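Local coordinates for malate dehydrogenase (Naegleria fowleri, PDB 6UM4), which probably catalyses the reversible, nicotinamide-cofactor-dependent oxidation of malate to oxaloacetate, at residues Leu218-Ala223 against Thr246-Leu251; Val222-Asn227 against Gly278-Thr283. All coordinates share one frame; numbering follows the deposited sequence.

Contact 1: residues Leu218-Ala223 against Thr246-Leu251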
loop_
_atom_site.group_PDB
_atom_site.type_symbol
_atom_site.label_atom_id
_atom_site.label_comp_id
_atom_site.label_asym_id
_atom_site.label_seq_id
_atom_site.Cartn_x
_atom_site.Cartn_y
_atom_site.Cartn_z
ATOM N N LEU A 218 2.410 -20.402 -9.362
ATOM C CA LEU A 218 3.276 -20.193 -8.207
ATOM C C LEU A 218 2.392 -19.846 -7.026
ATOM O O LEU A 218 1.502 -18.993 -7.149
ATOM C CB LEU A 218 4.325 -19.100 -8.459
ATOM C CG LEU A 218 5.211 -19.304 -9.696
ATOM C CD1 LEU A 218 6.180 -18.145 -9.856
ATOM C CD2 LEU A 218 5.978 -20.666 -9.637
ATOM N N VAL A 219 2.613 -20.536 -5.906
ATOM C CA VAL A 219 1.774 -20.422 -4.713
ATOM C C VAL A 219 2.634 -19.930 -3.557
ATOM O O VAL A 219 3.637 -20.571 -3.204
ATOM C CB VAL A 219 1.115 -21.765 -4.347
ATOM C CG1 VAL A 219 0.194 -21.584 -3.169
ATOM C CG2 VAL A 219 0.362 -22.360 -5.525
ATOM N N LEU A 220 2.213 -18.831 -2.931
ATOM C CA LEU A 220 2.887 -18.283 -1.760
ATOM C C LEU A 220 1.965 -18.450 -0.563
ATOM O O LEU A 220 0.814 -18.006 -0.598
ATOM C CB LEU A 220 3.249 -16.806 -1.975
ATOM C CG LEU A 220 3.744 -16.091 -0.717
ATOM C CD1 LEU A 220 5.006 -16.781 -0.173
ATOM C CD2 LEU A 220 3.988 -14.623 -0.986
ATOM N N ILE A 221 2.454 -19.107 0.482
ATOM C CA ILE A 221 1.695 -19.288 1.717
ATOM C C ILE A 221 2.170 -18.251 2.725
ATOM O O ILE A 221 3.356 -18.198 3.061
ATOM C CB ILE A 221 1.848 -20.706 2.291
ATOM C CG1 ILE A 221 0.951 -21.718 1.564
ATOM C CG2 ILE A 221 1.491 -20.701 3.770
ATOM C CD1 ILE A 221 1.454 -22.165 0.208
ATOM N N VAL A 222 1.240 -17.423 3.203
ATOM C CA VAL A 222 1.504 -16.437 4.242
ATOM C C VAL A 222 0.910 -16.868 5.578
ATOM O O VAL A 222 1.524 -16.668 6.629
ATOM C CB VAL A 222 0.973 -15.037 3.834
ATOM C CG1 VAL A 222 1.113 -14.058 4.981
ATOM C CG2 VAL A 222 1.717 -14.515 2.619
ATOM N N ALA A 223 -0.288 -17.450 5.555
ATOM C CA ALA A 223 -0.972 -17.830 6.782
ATOM C C ALA A 223 -0.147 -18.826 7.587
ATOM O O ALA A 223 0.481 -19.727 7.027
ATOM C CB ALA A 223 -2.331 -18.440 6.453
ATOM N N THR A 246 5.759 -22.124 -2.021
ATOM C CA THR A 246 6.670 -21.743 -0.951
ATOM C C THR A 246 5.908 -21.077 0.186
ATOM O O THR A 246 4.758 -20.659 0.044
ATOM C CB THR A 246 7.766 -20.805 -1.459
ATOM O OG1 THR A 246 7.169 -19.624 -2.001
ATOM C CG2 THR A 246 8.579 -21.485 -2.547
ATOM N N ALA A 247 6.581 -20.959 1.324
ATOM C CA ALA A 247 6.051 -20.254 2.473
ATOM C C ALA A 247 6.900 -19.003 2.712
ATOM O O ALA A 247 8.076 -18.960 2.338
ATOM C CB ALA A 247 6.037 -21.172 3.700
ATOM N N MET A 248 6.302 -17.969 3.311
ATOM C CA MET A 248 6.950 -16.660 3.375
ATOM C C MET A 248 7.775 -16.471 4.647
ATOM O O MET A 248 7.222 -16.408 5.752
ATOM C CB MET A 248 5.929 -15.533 3.294
ATOM C CG MET A 248 6.638 -14.226 3.029
ATOM S SD MET A 248 5.540 -12.835 2.771
ATOM C CE MET A 248 4.961 -12.630 4.466
ATOM N N THR A 249 9.089 -16.322 4.488
ATOM C CA THR A 249 9.964 -15.838 5.556
ATOM C C THR A 249 10.581 -14.495 5.198
ATOM O O THR A 249 11.509 -14.028 5.879
ATOM C CB THR A 249 11.068 -16.850 5.838
ATOM O OG1 THR A 249 11.710 -17.179 4.603
ATOM C CG2 THR A 249 10.459 -18.104 6.431
ATOM N N ARG A 250 10.096 -13.882 4.115
ATOM C CA ARG A 250 10.680 -12.652 3.621
ATOM C C ARG A 250 10.547 -11.541 4.638
ATOM O O ARG A 250 11.356 -10.612 4.642
ATOM C CB ARG A 250 9.998 -12.256 2.305
ATOM C CG ARG A 250 10.584 -11.023 1.615
ATOM C CD ARG A 250 12.103 -11.132 1.528
ATOM N NE ARG A 250 12.663 -10.036 0.757
ATOM C CZ ARG A 250 12.796 -10.031 -0.563
ATOM N NH1 ARG A 250 12.412 -11.084 -1.285
ATOM N NH2 ARG A 250 13.300 -8.952 -1.166
ATOM N N LEU A 251 9.523 -11.602 5.500
ATOM C CA LEU A 251 9.361 -10.546 6.489
ATOM C C LEU A 251 10.389 -10.704 7.608
ATOM O O LEU A 251 10.976 -9.714 8.064
ATOM C CB LEU A 251 7.935 -10.524 7.040
ATOM C CG LEU A 251 7.747 -9.387 8.047
ATOM C CD1 LEU A 251 7.989 -8.027 7.392
ATOM C CD2 LEU A 251 6.417 -9.429 8.804
HETATM O O HOH W 1 4.410 -15.740 6.228
#

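Contact 2: residues Val222-Asn227 against Gly278-Thr283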
loop_
_atom_site.group_PDB
_atom_site.type_symbol
_atom_site.label_atom_id
_atom_site.label_comp_id
_atom_site.label_asym_id
_atom_site.label_seq_id
_atom_site.Cartn_x
_atom_site.Cartn_y
_atom_site.Cartn_z
ATOM N N VAL A 222 1.240 -17.423 3.203
ATOM C CA VAL A 222 1.504 -16.437 4.242
ATOM C C VAL A 222 0.910 -16.868 5.578
ATOM O O VAL A 222 1.524 -16.668 6.629
ATOM C CB VAL A 222 0.973 -15.037 3.834
ATOM C CG1 VAL A 222 1.113 -14.058 4.981
ATOM C CG2 VAL A 222 1.717 -14.515 2.619
ATOM N N ALA A 223 -0.288 -17.450 5.555
ATOM C CA ALA A 223 -0.972 -17.830 6.782
ATOM C C ALA A 223 -0.147 -18.826 7.587
ATOM O O ALA A 223 0.481 -19.727 7.027
ATOM C CB ALA A 223 -2.331 -18.440 6.453
ATOM N N ASN A 224 -0.156 -18.662 8.918
ATOM C CA ASN A 224 0.566 -19.542 9.832
ATOM C C ASN A 224 -0.224 -20.816 10.151
ATOM O O ASN A 224 -1.459 -20.828 10.075
ATOM C CB ASN A 224 0.901 -18.809 11.116
ATOM C CG ASN A 224 2.216 -18.080 11.022
ATOM O OD1 ASN A 224 3.157 -18.574 10.393
ATOM N ND2 ASN A 224 2.296 -16.903 11.636
ATOM N N PRO A 225 0.477 -21.926 10.471
ATOM C CA PRO A 225 1.942 -22.104 10.420
ATOM C C PRO A 225 2.437 -22.276 8.978
ATOM O O PRO A 225 2.122 -23.279 8.301
ATOM C CB PRO A 225 2.175 -23.364 11.261
ATOM C CG PRO A 225 0.910 -24.168 11.044
ATOM C CD PRO A 225 -0.206 -23.133 10.963
ATOM N N ALA A 226 3.194 -21.275 8.513
ATOM C CA ALA A 226 3.451 -21.118 7.082
ATOM C C ALA A 226 4.107 -22.358 6.488
ATOM O O ALA A 226 3.525 -23.006 5.618
ATOM C CB ALA A 226 4.317 -19.885 6.835
ATOM N N ASN A 227 5.294 -22.735 6.987
ATOM C CA ASN A 227 6.043 -23.856 6.406
ATOM C C ASN A 227 5.190 -25.103 6.326
ATOM O O ASN A 227 5.171 -25.799 5.306
ATOM C CB ASN A 227 7.303 -24.170 7.226
ATOM C CG ASN A 227 8.250 -23.003 7.304
ATOM O OD1 ASN A 227 7.823 -21.872 7.556
ATOM N ND2 ASN A 227 9.543 -23.262 7.097
ATOM N N GLY A 278 15.111 -22.106 8.431
ATOM C CA GLY A 278 14.196 -22.840 9.294
ATOM C C GLY A 278 12.716 -22.502 9.172
ATOM O O GLY A 278 12.209 -22.237 8.081
ATOM N N ASN A 279 12.022 -22.521 10.302
ATOM C CA ASN A 279 10.583 -22.335 10.382
ATOM C C ASN A 279 10.245 -20.848 10.481
ATOM O O ASN A 279 10.967 -20.072 11.118
ATOM C CB ASN A 279 10.078 -23.079 11.624
ATOM C CG ASN A 279 8.612 -23.365 11.586
ATOM O OD1 ASN A 279 7.962 -23.125 10.588
ATOM N ND2 ASN A 279 8.078 -23.897 12.683
ATOM N N HIS A 280 9.116 -20.452 9.886
ATOM C CA HIS A 280 8.605 -19.089 10.103
ATOM C C HIS A 280 8.011 -19.049 11.514
ATOM O O HIS A 280 6.799 -19.144 11.728
ATOM C CB HIS A 280 7.579 -18.717 9.030
ATOM C CG HIS A 280 6.924 -17.388 9.242
ATOM N ND1 HIS A 280 7.636 -16.216 9.381
ATOM C CD2 HIS A 280 5.616 -17.046 9.336
ATOM C CE1 HIS A 280 6.794 -15.209 9.553
ATOM N NE2 HIS A 280 5.561 -15.687 9.527
ATOM N N SER A 281 8.894 -18.910 12.504
ATOM C CA SER A 281 8.484 -18.999 13.899
ATOM C C SER A 281 9.628 -18.486 14.756
ATOM O O SER A 281 10.676 -18.072 14.249
ATOM C CB SER A 281 8.132 -20.432 14.283
ATOM O OG SER A 281 9.327 -21.165 14.476
ATOM N N ALA A 282 9.432 -18.553 16.068
ATOM C CA ALA A 282 10.470 -18.084 16.976
ATOM C C ALA A 282 11.712 -18.973 16.986
ATOM O O ALA A 282 12.720 -18.564 17.561
ATOM C CB ALA A 282 9.917 -17.962 18.397
ATOM N N THR A 283 11.679 -20.162 16.370
ATOM C CA THR A 283 12.885 -20.979 16.275
ATOM C C THR A 283 13.705 -20.665 15.036
ATOM O O THR A 283 14.732 -21.315 14.800
ATOM C CB THR A 283 12.546 -22.475 16.259
ATOM O OG1 THR A 283 12.034 -22.838 14.969
ATOM C CG2 THR A 283 11.534 -22.812 17.347
#

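Contact 1: residues Leu218-Ala223 against Thr246-Leu251
Met248 and Thr246 lose the largest areas of 246-251 to 218-223, and Leu220 of strand 218-221 meets both through CD1. Thr246 pairs in parallel with Leu220 and spends both backbone polar atoms on the two neighbours of Leu220: its N donates to Val219 O at 2.9 Å, and its O accepts from Ile221 N at 2.8 Å. Its OG1 lies 4.0 Å from Leu220 CD1 but finds its polar partner in His342. Leu220 holds CG anti to the backbone N (chi1 170°), which puts its CD1 3.8 Å from Met248 CB, the two side chains meeting obliquely. Met248 N extends the parallel pattern just beyond the paired residues by bonding Ile221 O at 3.0 Å, a more bent bond (137° at the hydrogen). Farther out, its thioether bends at chi3 (72°) and runs alongside Val222, placing CE 4.1 Å from Val222 CG1. A water donates to both Val222 O and Met248 O and so links the two segments beyond the paired residues. This is the last strand pair of the Rossmann-type sheet, closing the beta-alpha-beta unit 218-221, 226-235, 245-247. Strand 176-179 pairs with the other edge of 218-221. Helix 332-348 packs on the face bearing Leu220 and Thr246, while helix 226-235 lies against Ile221 and Ala247.

Contact 2: residues Val222-Asn227 against Gly278-Thr283
Asn224 meets His280 through its amide oxygen: OD1 sits at the ring edge, near the ring plane, 3.1 Å from CD2. The amide and ring planes are 26° apart. The same oxygen accepts from Ala226 N at 3.3 Å, the donor lying in the carbonyl plane on a lone pair, forming an Asx turn that spans the cis peptide bond before Pro225 and restrains the amide oxygen as the chain enters helix 226-235. Ala226 then directs its methyl at the histidine, with CB 4.0 Å from CD2. Asn227 supplies the hydrogen bonds across the contact. Its OD1 receives His280 N at 3.0 Å, the donor standing well above the carbonyl plane, and its ND2 donates to Gly278 O, also at 3.0 Å, in a bent bond, with a second bond to Trp371 O. His280 CB points toward 222-227, and with CG anti to the backbone N (chi1 175°) the CD2 edge comes to Asn224; ND1 is bonded to Asp252. Such a His-Asp pair is consistent with the proton relay of lactate/malate dehydrogenases. The loop 278-283, between strands 271-277 and 285-287, is thus held to the start of helix 226-235, while Leu407 of helix 394-414 packs on both Asn227 and Asn279.

Both contacts start from the same piece of chain, sharing Val222 and Ala223, and both are buried, but the centre of contact 1 lies about 2 Å, and that of contact 2 about 9 Å, from the centre of the chain, and in contact 2 Asn224 is exposed. In contact 1, backbone bonds and apolar side chains join neighbouring strands of the nucleotide-binding sheet. Contact 2 instead joins the start of helix 226-235 and the loop before it to an irregular loop, largely through asparagine amides and a histidine, bringing the C-terminal domain up to the cofactor-binding one. The contacts also touch directly: Ala247 CB lies 3.6 Å from Ala226 C, and Met248 O 3.6 Å from CG of His280, the probable catalytic histidine.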